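Local atomic coordinates of minor fimbrium subunit Mfa5 (Porphyromonas gingivalis ATCC 33277, PDB entry 6TO1), a protein that serves as an accessory subunit of the minor fimbriae, filamentous surface pili that mediate biofilm formation and adhesion to host cells and other oral bacteria. Residues 144-147 and 148-152; 362-365 and 366-370; 429-432 and 433-436; 476-480 and 481-485. All blocks are in the same frame, centred on the assembly; numbering follows the deposited sequence. Where two conformers were deposited one is given.

Contacts 1 and 2 lie in the von Willebrand factor type A domain, their centres 15 Å apart, and they touch. S152 OG and Y363 OH, 2.7 Å apart, probably share a hydrogen bond, while R145 NH2 makes a long, weak ion pair with D364 OD2 at 3.4 Å. The magnesium ion held by S135, S137 and T207 is about 6 Å from the R145 side chain and about 9 Å from that of D364. Contacts 3 and 4 are on the other side of the chain's centre, with centres 27 Å and nearest atoms about 17 Å apart; contact 4 has its centre 80 Å from that of contact 1.

Contact 1 (144-147 and 148-152); sequences ARLK and SAIAS
L146 overlaps I150 one turn further along the helix: its branch carbon CG lies 4.0 Å from I150 CD1, the two side chains slanting across each other. The L146 chain swings to the carbonyl side of its own residue, with CG opposite the backbone N (chi1 -171°), and this brings its methyl CD1 within 4.4 Å of A149 CB. I150 folds in the other sense and lays CG1 over the preceding turn, 3.3 Å from L146 O. That same carbonyl oxygen accepts the amide of I150 at 2.9 Å from N, with 156° at the hydrogen. Beyond the segments L146 packs on P203 and I150 on L201, both in loop.

All nine residues belong to helix 143-160, the crossover helix of the beta-alpha-beta unit formed with strands 126-133 and 170-177 in the von Willebrand factor type A fold. Flanking i to i+4 bonds run from A149 N to R145 O at 2.9 Å and from A151 N to K147 O at 3.0 Å. S148 O is gripped twice, by S152 N at 2.8 Å and by S152 OG at 2.7 Å, the two donors arriving from opposite faces of the carbonyl plane. R145 points away from this packing, and its extended chain carries NH1 into a salt bridge with D235.

Contact 2 (362-365 and 366-370); sequences GYDL and GDFAL
D364 reaches forward with its carboxylate to take the backbone amide of G366: OD1 and G366 N are 3.0 Å apart and the angle at the hydrogen is 161°. The amide comes to the anti side of OD1, 25° out of the carboxylate plane. The other oxygen, OD2, lies 3.6 Å from F368 CB and 3.9 Å from F368 CD2, an oblique approach to the ring. D364 reaches both neighbours because its CG stands opposite the backbone N (chi1 -177°), which directs the carboxylate along the onward chain.

An aspartate side-chain oxygen bonded to the amide two residues on makes an Asx turn, here in the loop between strand 357-362 and helix 369-378 of the von Willebrand factor type A domain. Two waters bridge the wider loop. Each donates to D364 O at 2.8 Å, though the second has other acceptors competing for its protons; the first accepts from D367 N at 3.0 Å and the second from F368 N at 2.8 Å. They link the D364 carbonyl to two amides just ahead of the helix whose N-cap is F368.

Further out, backbone bonding of Y363 to S234 ties the start of the loop to the domain. At its other end F368 packs on Y277, which L370 also touches, and L370 further meets L237, P262 and V266.

Contact 3 (429-432 and 433-436); sequences SGDV and THLL
An Asx turn overlaps a type I beta turn where the chain leaves strand 430-431, an outermost strand of a six-stranded antiparallel sheet, for strand 437-438 of another sheet. In the Asx turn D431 OD1 accepts T433 N at 3.1 Å, with 161° at the hydrogen; the amide comes from above the carboxylate plane. T433 OG1 donates to D431 OD1 at 2.6 Å, on the syn lone pair of that carboxylate oxygen. The hydroxyl is set beside its own backbone N (chi1 -55°), which lets both donors of T433 converge on one acceptor.

The beta turn spans V432 to L435, with T433 and H434 at its corners. V432 O accepts L435 N at 2.9 Å with an angle of 154° at the hydrogen, and a second, weak bond from L436 N at 3.3 Å. Apolar side chains meet across the turn: V432 CG2 lies 4.0 Å from L436 CD1, and V432 CG1 is 4.4 Å from L435 CD1. All three side chains pack on L426, and V432 also meets V443 and Y445 of the adjoining strand.

Since T433 OG1 gives its proton to D431, its oxygen remains to accept from V443 N, so the carboxylate orients the hydroxyl that fastens the turn to strand 442-446. Two donors on a single oxygen would be expected to favour the ionised form of D431.

Contact 4 (476-480 and 481-485); sequences DYIQN and NDIPV
The backbone turns extended at N481 after helix 475-480, and N481 N makes a weak bond of 3.4 Å to I478 O. The side chain of N481 turns back over the last turn. Its ND2 donates to Y477 O at 3.0 Å in a nearly straight bond, 165° at the hydrogen, with the acceptor lying in the plane of the amide. The same ND2 sits 3.4 Å above the Y477 ring, over its centre. Ring and amide planes are 18° apart, so this is an amide-aromatic stack, and no N-H is aimed at the ring face. Y477 offers that face because its CG stands opposite the backbone N (chi1 -174°).

Near the C-terminal end of this short helix the carbonyl of Y477 is thus met by a side chain, just before a loop that runs to strand 498-499. Within the loop D482 is the centre of an inverse gamma turn, closed by a weak bond of 3.0 Å from I483 N to N481 O. The turn brings I483 back to the helix: its CD1 comes to the edge of the Y477 ring, near the ring plane, 3.8 Å from Y477 CE2, and is 4.1 Å from I478 CG1. F498 touches both isoleucines.

K632 gathers the polar atoms at this end, with a salt bridge to D482, a bond to Q479 O and weak bonds to I478 O and N481 O. Q479 OE1 accepts the amide of A634, next to P633, on which I478 and Q479 pack.

Contact 1 (144-147 and 148-152)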
ATOM      1  N   ALA A 144      33.310  29.962  -7.806  1.00 24.62           N
ATOM      2  CA  ALA A 144      32.614  29.325  -6.699  1.00 28.25           C
ATOM      3  C   ALA A 144      31.208  28.881  -7.089  1.00 27.03           C
ATOM      4  O   ALA A 144      30.689  27.928  -6.499  1.00 24.75           O
ATOM      5  CB  ALA A 144      32.556  30.265  -5.494  1.00 33.47           C
ATOM      6  N   ARG A 145      30.606  29.524  -8.096  1.00 25.28           N
ATOM      7  CA  ARG A 145      29.282  29.111  -8.555  1.00 25.15           C
ATOM      8  C   ARG A 145      29.324  27.714  -9.160  1.00 17.96           C
ATOM      9  O   ARG A 145      28.610  26.813  -8.707  1.00 22.93           O
ATOM     10  CB  ARG A 145      28.751  30.122  -9.575  1.00 24.87           C
ATOM     11  CG  ARG A 145      28.455  31.497  -8.993  1.00 27.51           C
ATOM     12  CD  ARG A 145      27.873  32.440 -10.045  1.00 24.50           C
ATOM     13  NE  ARG A 145      27.795  33.824  -9.578  1.00 23.94           N
ATOM     14  CZ  ARG A 145      27.429  34.850 -10.342  1.00 20.75           C
ATOM     15  NH1 ARG A 145      27.078  34.657 -11.606  1.00 23.41           N
ATOM     16  NH2 ARG A 145      27.395  36.071  -9.843  1.00 25.88           N
ATOM     17  N   LEU A 146      30.161  27.513 -10.188  1.00 22.64           N
ATOM     18  CA  LEU A 146      30.228  26.193 -10.815  1.00 28.37           C
ATOM     19  C   LEU A 146      30.728  25.148  -9.818  1.00 24.08           C
ATOM     20  O   LEU A 146      30.239  24.012  -9.797  1.00 25.24           O
ATOM     21  CB  LEU A 146      31.109  26.235 -12.064  1.00 23.20           C
ATOM     22  CG  LEU A 146      31.065  24.949 -12.891  1.00 27.40           C
ATOM     23  CD1 LEU A 146      29.614  24.569 -13.282  1.00 24.60           C
ATOM     24  CD2 LEU A 146      31.938  25.024 -14.135  1.00 29.33           C
ATOM     25  N   LYS A 147      31.683  25.521  -8.960  1.00 25.51           N
ATOM     26  CA  LYS A 147      32.161  24.566  -7.962  1.00 27.81           C
ATOM     27  C   LYS A 147      31.016  24.103  -7.075  1.00 25.88           C
ATOM     28  O   LYS A 147      30.907  22.908  -6.764  1.00 25.75           O
ATOM     29  CB  LYS A 147      33.312  25.169  -7.140  1.00 28.27           C
ATOM     30  CG  LYS A 147      34.682  24.998  -7.846  1.00 34.15           C
ATOM     31  CD  LYS A 147      35.685  26.111  -7.497  1.00 47.77           C
ATOM     32  CE  LYS A 147      35.998  26.174  -6.003  1.00 68.66           C
ATOM     33  NZ  LYS A 147      37.242  26.964  -5.718  1.00 78.99           N
ATOM     34  N   SER A 148      30.108  25.025  -6.707  1.00 22.87           N
ATOM     35  CA  SER A 148      28.976  24.673  -5.855  1.00 20.55           C
ATOM     36  C   SER A 148      27.944  23.851  -6.622  1.00 20.59           C
ATOM     37  O   SER A 148      27.336  22.933  -6.064  1.00 23.80           O
ATOM     38  CB  SER A 148      28.316  25.939  -5.294  1.00 20.07           C
ATOM     39  OG  SER A 148      27.203  25.616  -4.496  1.00 24.45           O
ATOM     40  N   ALA A 149      27.726  24.170  -7.900  1.00 24.04           N
ATOM     41  CA  ALA A 149      26.833  23.345  -8.706  1.00 22.81           C
ATOM     42  C   ALA A 149      27.358  21.914  -8.812  1.00 22.38           C
ATOM     43  O   ALA A 149      26.583  20.955  -8.770  1.00 23.41           O
ATOM     44  CB  ALA A 149      26.671  23.958 -10.097  1.00 22.74           C
ATOM     45  N   ILE A 150      28.677  21.758  -8.964  1.00 22.70           N
ATOM     46  CA  ILE A 150      29.274  20.430  -9.097  1.00 22.11           C
ATOM     47  C   ILE A 150      29.147  19.650  -7.795  1.00 27.11           C
ATOM     48  O   ILE A 150      28.807  18.456  -7.792  1.00 26.49           O
ATOM     49  CB  ILE A 150      30.743  20.566  -9.541  1.00 23.79           C
ATOM     50  CG1 ILE A 150      30.820  20.965 -11.006  1.00 25.78           C
ATOM     51  CG2 ILE A 150      31.525  19.290  -9.279  1.00 27.14           C
ATOM     52  CD1 ILE A 150      32.209  21.407 -11.453  1.00 29.19           C
ATOM     53  N   ALA A 151      29.445  20.298  -6.672  1.00 27.37           N
ATOM     54  CA  ALA A 151      29.348  19.630  -5.382  1.00 29.40           C
ATOM     55  C   ALA A 151      27.899  19.290  -5.049  1.00 24.60           C
ATOM     56  O   ALA A 151      27.595  18.165  -4.624  1.00 25.11           O
ATOM     57  CB  ALA A 151      29.956  20.509  -4.293  1.00 30.65           C
ATOM     58  N   SER A 152      26.982  20.259  -5.238  1.00 23.16           N
ATOM     59  CA  SER A 152      25.595  20.035  -4.859  1.00 22.03           C
ATOM     60  C   SER A 152      24.910  19.082  -5.825  1.00 18.33           C
ATOM     61  O   SER A 152      24.054  18.298  -5.412  1.00 24.78           O
ATOM     62  CB  SER A 152      24.826  21.372  -4.779  1.00 24.53           C
ATOM     63  OG  SER A 152      24.829  22.074  -6.008  1.00 23.00           O
TER

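Contact 2 (362-365 and 366-370)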
ATOM      1  N   GLY A 362      19.168  28.945  -7.571  1.00 19.70           N
ATOM      2  CA  GLY A 362      19.892  30.114  -8.021  1.00 17.60           C
ATOM      3  C   GLY A 362      21.255  30.194  -7.359  1.00 20.31           C
ATOM      4  O   GLY A 362      21.354  30.320  -6.139  1.00 20.61           O
ATOM      5  N   TYR A 363      22.303  30.128  -8.172  1.00 19.57           N
ATOM      6  CA  TYR A 363      23.671  30.086  -7.660  1.00 21.20           C
ATOM      7  C   TYR A 363      24.358  31.453  -7.578  1.00 25.80           C
ATOM      8  O   TYR A 363      25.513  31.522  -7.142  1.00 25.70           O
ATOM      9  CB  TYR A 363      24.496  29.108  -8.515  1.00 19.64           C
ATOM     10  CG  TYR A 363      24.162  27.672  -8.175  1.00 22.84           C
ATOM     11  CD1 TYR A 363      24.990  26.913  -7.360  1.00 19.49           C
ATOM     12  CD2 TYR A 363      22.974  27.091  -8.622  1.00 22.89           C
ATOM     13  CE1 TYR A 363      24.674  25.622  -7.040  1.00 21.07           C
ATOM     14  CE2 TYR A 363      22.643  25.812  -8.282  1.00 20.22           C
ATOM     15  CZ  TYR A 363      23.494  25.071  -7.505  1.00 23.23           C
ATOM     16  OH  TYR A 363      23.145  23.794  -7.167  1.00 23.91           O
ATOM     17  N   ASP A 364      23.688  32.535  -7.964  1.00 22.35           N
ATOM     18  CA  ASP A 364      24.166  33.895  -7.696  1.00 21.81           C
ATOM     19  C   ASP A 364      23.656  34.271  -6.305  1.00 23.16           C
ATOM     20  O   ASP A 364      22.452  34.484  -6.117  1.00 21.93           O
ATOM     21  CB  ASP A 364      23.654  34.867  -8.758  1.00 20.35           C
ATOM     22  CG  ASP A 364      24.184  36.286  -8.579  1.00 26.20           C
ATOM     23  OD1 ASP A 364      24.651  36.623  -7.479  1.00 26.39           O
ATOM     24  OD2 ASP A 364      24.130  37.051  -9.559  1.00 23.22           O
ATOM     25  N   LEU A 365      24.552  34.303  -5.318  1.00 22.84           N
ATOM     26  CA  LEU A 365      24.146  34.552  -3.938  1.00 22.17           C
ATOM     27  C   LEU A 365      24.165  36.036  -3.556  1.00 24.47           C
ATOM     28  O   LEU A 365      24.011  36.362  -2.371  1.00 29.90           O
ATOM     29  CB  LEU A 365      25.034  33.772  -2.962  1.00 31.80           C
ATOM     30  CG  LEU A 365      25.142  32.261  -3.215  1.00 32.79           C
ATOM     31  CD1 LEU A 365      25.963  31.577  -2.110  1.00 39.79           C
ATOM     32  CD2 LEU A 365      23.794  31.616  -3.278  1.00 30.92           C
ATOM     33  N   GLY A 366      24.322  36.927  -4.510  1.00 25.47           N
ATOM     34  CA  GLY A 366      24.372  38.357  -4.256  1.00 30.19           C
ATOM     35  C   GLY A 366      23.054  39.098  -4.404  1.00 29.37           C
ATOM     36  O   GLY A 366      23.053  40.333  -4.458  1.00 27.26           O
ATOM     37  N   ASP A 367      21.942  38.367  -4.497  1.00 24.93           N
ATOM     38  CA  ASP A 367      20.583  38.891  -4.679  1.00 22.93           C
ATOM     39  C   ASP A 367      20.481  39.871  -5.850  1.00 27.94           C
ATOM     40  O   ASP A 367      20.228  41.065  -5.706  1.00 26.14           O
ATOM     41  CB  ASP A 367      20.049  39.536  -3.407  1.00 38.84           C
ATOM     42  CG  ASP A 367      18.540  39.802  -3.492  1.00 41.70           C
ATOM     43  OD1 ASP A 367      17.846  39.137  -4.302  1.00 50.79           O
ATOM     44  OD2 ASP A 367      18.073  40.693  -2.752  1.00 37.64           O
ATOM     45  N   PHE A 368      20.651  39.301  -7.033  1.00 22.28           N
ATOM     46  CA  PHE A 368      20.417  39.972  -8.313  1.00 20.04           C
ATOM     47  C   PHE A 368      18.975  39.657  -8.676  1.00 19.68           C
ATOM     48  O   PHE A 368      18.661  38.521  -9.050  1.00 18.58           O
ATOM     49  CB  PHE A 368      21.439  39.460  -9.326  1.00 22.56           C
ATOM     50  CG  PHE A 368      21.362  40.065 -10.691  1.00 21.99           C
ATOM     51  CD1 PHE A 368      20.876  41.346 -10.925  1.00 20.88           C
ATOM     52  CD2 PHE A 368      21.829  39.333 -11.767  1.00 21.20           C
ATOM     53  CE1 PHE A 368      20.837  41.842 -12.230  1.00 19.64           C
ATOM     54  CE2 PHE A 368      21.813  39.836 -13.027  1.00 24.85           C
ATOM     55  CZ  PHE A 368      21.305  41.082 -13.266  1.00 21.10           C
ATOM     56  N   ALA A 369      18.086  40.653  -8.546  1.00 18.38           N
ATOM     57  CA  ALA A 369      16.653  40.378  -8.645  1.00 19.02           C
ATOM     58  C   ALA A 369      16.252  39.811 -10.013  1.00 15.50           C
ATOM     59  O   ALA A 369      15.416  38.899 -10.086  1.00 19.16           O
ATOM     60  CB  ALA A 369      15.849  41.640  -8.343  1.00 19.81           C
ATOM     61  N   LEU A 370      16.805  40.344 -11.110  1.00 17.79           N
ATOM     62  CA  LEU A 370      16.423  39.818 -12.423  1.00 18.25           C
ATOM     63  C   LEU A 370      16.665  38.314 -12.487  1.00 20.68           C
ATOM     64  O   LEU A 370      15.829  37.540 -12.987  1.00 19.23           O
ATOM     65  CB  LEU A 370      17.224  40.504 -13.538  1.00 15.50           C
ATOM     66  CG  LEU A 370      17.150  39.927 -14.947  1.00 20.47           C
ATOM     67  CD1 LEU A 370      15.714  39.894 -15.435  1.00 20.05           C
ATOM     68  CD2 LEU A 370      18.011  40.700 -15.880  1.00 20.06           C
TER
HETATM   69  O   HOH W   1      20.749  35.667  -4.262  1.00 24.62           O
HETATM   70  O   HOH W   2      21.044  36.543  -7.479  1.00 25.21           O

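Contact 3 (429-432 and 433-436)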
ATOM      1  N   SER A 429     -26.698 -11.676  18.324  1.00 44.36           N
ATOM      2  CA  SER A 429     -26.287 -10.846  17.212  1.00 38.27           C
ATOM      3  C   SER A 429     -25.930  -9.446  17.701  1.00 47.15           C
ATOM      4  O   SER A 429     -26.383  -8.980  18.750  1.00 37.86           O
ATOM      5  CB  SER A 429     -27.397 -10.778  16.170  1.00 38.63           C
ATOM      6  OG  SER A 429     -27.730 -12.063  15.683  1.00 34.53           O
ATOM      7  N   GLY A 430     -25.094  -8.776  16.926  1.00 31.70           N
ATOM      8  CA  GLY A 430     -24.723  -7.410  17.195  1.00 34.57           C
ATOM      9  C   GLY A 430     -23.229  -7.251  17.131  1.00 35.97           C
ATOM     10  O   GLY A 430     -22.519  -8.066  16.530  1.00 29.11           O
ATOM     11  N   ASP A 431     -22.754  -6.199  17.767  1.00 37.32           N
ATOM     12  CA  ASP A 431     -21.345  -5.853  17.747  1.00 38.98           C
ATOM     13  C   ASP A 431     -20.580  -6.775  18.682  1.00 46.69           C
ATOM     14  O   ASP A 431     -20.881  -6.841  19.877  1.00 36.12           O
ATOM     15  CB  ASP A 431     -21.178  -4.396  18.154  1.00 40.73           C
ATOM     16  CG  ASP A 431     -19.753  -4.036  18.403  1.00 40.73           C
ATOM     17  OD1 ASP A 431     -18.900  -4.408  17.580  1.00 37.57           O
ATOM     18  OD2 ASP A 431     -19.482  -3.394  19.426  1.00 52.34           O
ATOM     19  N   VAL A 432     -19.606  -7.498  18.136  1.00 30.36           N
ATOM     20  CA  VAL A 432     -18.799  -8.413  18.929  1.00 30.21           C
ATOM     21  C   VAL A 432     -17.337  -7.991  18.951  1.00 32.08           C
ATOM     22  O   VAL A 432     -16.470  -8.776  19.340  1.00 29.38           O
ATOM     23  CB  VAL A 432     -18.951  -9.868  18.440  1.00 29.65           C
ATOM     24  CG1 VAL A 432     -20.414 -10.303  18.563  1.00 32.00           C
ATOM     25  CG2 VAL A 432     -18.458 -10.061  16.995  1.00 26.59           C
ATOM     26  N   THR A 433     -17.064  -6.740  18.558  1.00 29.07           N
ATOM     27  CA  THR A 433     -15.691  -6.252  18.490  1.00 29.41           C
ATOM     28  C   THR A 433     -14.937  -6.499  19.788  1.00 27.83           C
ATOM     29  O   THR A 433     -13.772  -6.904  19.773  1.00 28.81           O
ATOM     30  CB  THR A 433     -15.677  -4.763  18.146  1.00 30.27           C
ATOM     31  OG1 THR A 433     -16.401  -4.536  16.932  1.00 28.21           O
ATOM     32  CG2 THR A 433     -14.257  -4.267  17.988  1.00 32.57           C
ATOM     33  N   HIS A 434     -15.580  -6.284  20.926  0.56 34.20           N
ATOM     34  CA  HIS A 434     -14.883  -6.393  22.204  0.56 33.23           C
ATOM     35  C   HIS A 434     -14.945  -7.787  22.803  0.56 34.35           C
ATOM     36  O   HIS A 434     -14.426  -7.992  23.902  0.56 38.02           O
ATOM     37  CB  HIS A 434     -15.452  -5.348  23.172  0.56 38.97           C
ATOM     38  CG  HIS A 434     -15.552  -3.989  22.555  0.56 36.12           C
ATOM     39  ND1 HIS A 434     -14.444  -3.212  22.295  0.56 44.82           N
ATOM     40  CD2 HIS A 434     -16.615  -3.300  22.080  0.56 38.48           C
ATOM     41  CE1 HIS A 434     -14.824  -2.090  21.714  0.56 37.71           C
ATOM     42  NE2 HIS A 434     -16.136  -2.117  21.573  0.56 40.27           N
ATOM     43  N   LEU A 435     -15.516  -8.755  22.091  1.00 33.43           N
ATOM     44  CA  LEU A 435     -15.483 -10.151  22.497  1.00 31.98           C
ATOM     45  C   LEU A 435     -14.467 -10.962  21.704  1.00 38.06           C
ATOM     46  O   LEU A 435     -14.247 -12.139  22.026  1.00 36.76           O
ATOM     47  CB  LEU A 435     -16.869 -10.765  22.322  1.00 34.06           C
ATOM     48  CG  LEU A 435     -17.986 -10.120  23.154  1.00 33.21           C
ATOM     49  CD1 LEU A 435     -19.330 -10.754  22.844  1.00 37.05           C
ATOM     50  CD2 LEU A 435     -17.630 -10.250  24.623  1.00 41.37           C
ATOM     51  N   LEU A 436     -13.868 -10.357  20.677  1.00 28.35           N
ATOM     52  CA  LEU A 436     -12.823 -10.926  19.837  1.00 40.62           C
ATOM     53  C   LEU A 436     -11.548 -10.099  19.976  1.00 38.44           C
ATOM     54  O   LEU A 436     -11.546  -9.007  20.542  1.00 37.71           O
ATOM     55  CB  LEU A 436     -13.246 -10.934  18.363  1.00 34.82           C
ATOM     56  CG  LEU A 436     -14.177 -12.041  17.906  1.00 36.57           C
ATOM     57  CD1 LEU A 436     -15.432 -12.093  18.740  1.00 46.59           C
ATOM     58  CD2 LEU A 436     -14.553 -11.843  16.436  1.00 43.52           C
TER

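Contact 4 (476-480 and 481-485)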
ATOM      1  N   ASP A 476     -22.199 -33.076  19.999  1.00 30.42           N
ATOM      2  CA  ASP A 476     -23.492 -33.705  19.735  1.00 28.81           C
ATOM      3  C   ASP A 476     -23.986 -33.371  18.329  1.00 29.67           C
ATOM      4  O   ASP A 476     -24.575 -34.218  17.652  1.00 25.94           O
ATOM      5  CB  ASP A 476     -24.525 -33.256  20.761  1.00 27.77           C
ATOM      6  CG  ASP A 476     -24.295 -33.851  22.149  1.00 32.57           C
ATOM      7  OD1 ASP A 476     -23.768 -34.973  22.260  1.00 35.52           O
ATOM      8  OD2 ASP A 476     -24.656 -33.178  23.131  1.00 49.28           O
ATOM      9  N   TYR A 477     -23.762 -32.138  17.873  1.00 23.01           N
ATOM     10  CA  TYR A 477     -24.110 -31.802  16.494  1.00 23.74           C
ATOM     11  C   TYR A 477     -23.331 -32.663  15.505  1.00 23.14           C
ATOM     12  O   TYR A 477     -23.896 -33.191  14.535  1.00 25.66           O
ATOM     13  CB  TYR A 477     -23.858 -30.317  16.221  1.00 25.66           C
ATOM     14  CG  TYR A 477     -24.351 -29.915  14.858  1.00 22.08           C
ATOM     15  CD1 TYR A 477     -25.628 -29.387  14.685  1.00 29.59           C
ATOM     16  CD2 TYR A 477     -23.558 -30.100  13.740  1.00 25.18           C
ATOM     17  CE1 TYR A 477     -26.083 -29.037  13.425  1.00 30.30           C
ATOM     18  CE2 TYR A 477     -24.003 -29.770  12.490  1.00 27.86           C
ATOM     19  CZ  TYR A 477     -25.255 -29.228  12.337  1.00 33.82           C
ATOM     20  OH  TYR A 477     -25.672 -28.905  11.075  1.00 35.84           O
ATOM     21  N   ILE A 478     -22.015 -32.783  15.709  1.00 21.00           N
ATOM     22  CA  ILE A 478     -21.185 -33.589  14.822  1.00 22.03           C
ATOM     23  C   ILE A 478     -21.641 -35.043  14.854  1.00 23.85           C
ATOM     24  O   ILE A 478     -21.722 -35.709  13.819  1.00 20.20           O
ATOM     25  CB  ILE A 478     -19.698 -33.438  15.206  1.00 21.07           C
ATOM     26  CG1 ILE A 478     -19.252 -31.981  14.937  1.00 25.18           C
ATOM     27  CG2 ILE A 478     -18.840 -34.403  14.474  1.00 20.36           C
ATOM     28  CD1 ILE A 478     -17.963 -31.622  15.537  1.00 24.69           C
ATOM     29  N   GLN A 479     -21.984 -35.548  16.038  1.00 23.01           N
ATOM     30  CA  GLN A 479     -22.484 -36.914  16.131  1.00 22.87           C
ATOM     31  C   GLN A 479     -23.757 -37.095  15.320  1.00 21.94           C
ATOM     32  O   GLN A 479     -23.925 -38.112  14.636  1.00 25.99           O
ATOM     33  CB  GLN A 479     -22.751 -37.275  17.602  1.00 25.49           C
ATOM     34  CG  GLN A 479     -23.154 -38.737  17.801  1.00 26.60           C
ATOM     35  CD  GLN A 479     -21.993 -39.691  17.632  1.00 28.89           C
ATOM     36  OE1 GLN A 479     -20.839 -39.288  17.675  1.00 25.12           O
ATOM     37  NE2 GLN A 479     -22.296 -40.971  17.447  1.00 29.82           N
ATOM     38  N   ASN A 480     -24.665 -36.126  15.379  1.00 23.53           N
ATOM     39  CA  ASN A 480     -25.987 -36.263  14.797  1.00 23.75           C
ATOM     40  C   ASN A 480     -26.070 -35.838  13.341  1.00 31.36           C
ATOM     41  O   ASN A 480     -27.155 -35.931  12.753  1.00 30.85           O
ATOM     42  CB  ASN A 480     -26.977 -35.449  15.624  1.00 27.20           C
ATOM     43  CG  ASN A 480     -27.137 -35.994  17.025  1.00 33.11           C
ATOM     44  OD1 ASN A 480     -26.901 -37.158  17.265  1.00 28.71           O
ATOM     45  ND2 ASN A 480     -27.478 -35.130  17.958  1.00 42.11           N
ATOM     46  N   ASN A 481     -24.967 -35.400  12.737  1.00 23.97           N
ATOM     47  CA  ASN A 481     -25.000 -34.919  11.365  1.00 27.71           C
ATOM     48  C   ASN A 481     -23.801 -35.463  10.611  1.00 32.76           C
ATOM     49  O   ASN A 481     -22.678 -35.436  11.124  1.00 33.29           O
ATOM     50  CB  ASN A 481     -24.990 -33.390  11.325  1.00 28.65           C
ATOM     51  CG  ASN A 481     -26.306 -32.796  11.762  1.00 27.70           C
ATOM     52  OD1 ASN A 481     -27.215 -32.643  10.960  1.00 35.01           O
ATOM     53  ND2 ASN A 481     -26.432 -32.495  13.058  1.00 23.19           N
ATOM     54  N   ASP A 482     -24.037 -35.916   9.378  1.00 24.31           N
ATOM     55  CA  ASP A 482     -22.971 -36.458   8.547  1.00 19.13           C
ATOM     56  C   ASP A 482     -22.315 -35.317   7.770  1.00 31.19           C
ATOM     57  O   ASP A 482     -22.466 -35.168   6.561  1.00 23.48           O
ATOM     58  CB  ASP A 482     -23.524 -37.539   7.629  1.00 26.81           C
ATOM     59  CG  ASP A 482     -23.916 -38.788   8.399  1.00 34.11           C
ATOM     60  OD1 ASP A 482     -23.210 -39.127   9.368  1.00 34.94           O
ATOM     61  OD2 ASP A 482     -24.936 -39.412   8.061  1.00 27.55           O
ATOM     62  N   ILE A 483     -21.563 -34.509   8.513  1.00 26.21           N
ATOM     63  CA  ILE A 483     -20.885 -33.341   7.926  1.00 23.51           C
ATOM     64  C   ILE A 483     -19.842 -33.794   6.914  1.00 20.77           C
ATOM     65  O   ILE A 483     -19.028 -34.690   7.205  1.00 21.40           O
ATOM     66  CB  ILE A 483     -20.232 -32.491   9.027  1.00 26.41           C
ATOM     67  CG1 ILE A 483     -21.310 -31.851   9.891  1.00 27.62           C
ATOM     68  CG2 ILE A 483     -19.288 -31.449   8.390  1.00 30.64           C
ATOM     69  CD1 ILE A 483     -20.752 -31.294  11.189  1.00 41.65           C
ATOM     70  N   PRO A 484     -19.750 -33.160   5.747  1.00 27.10           N
ATOM     71  CA  PRO A 484     -18.684 -33.519   4.807  1.00 31.65           C
ATOM     72  C   PRO A 484     -17.316 -33.037   5.269  1.00 27.95           C
ATOM     73  O   PRO A 484     -17.182 -32.038   5.975  1.00 29.50           O
ATOM     74  CB  PRO A 484     -19.098 -32.810   3.511  1.00 33.25           C
ATOM     75  CG  PRO A 484     -19.817 -31.582   3.992  1.00 43.05           C
ATOM     76  CD  PRO A 484     -20.560 -32.022   5.265  1.00 32.66           C
ATOM     77  N   VAL A 485     -16.295 -33.747   4.849  1.00 27.16           N
ATOM     78  CA  VAL A 485     -14.930 -33.332   5.126  1.00 24.04           C
ATOM     79  C   VAL A 485     -14.426 -32.484   3.964  1.00 24.84           C
ATOM     80  O   VAL A 485     -14.982 -32.504   2.867  1.00 24.58           O
ATOM     81  CB  VAL A 485     -13.995 -34.531   5.363  1.00 24.33           C
ATOM     82  CG1 VAL A 485     -14.405 -35.276   6.634  1.00 25.56           C
ATOM     83  CG2 VAL A 485     -13.988 -35.461   4.177  1.00 31.84           C
TER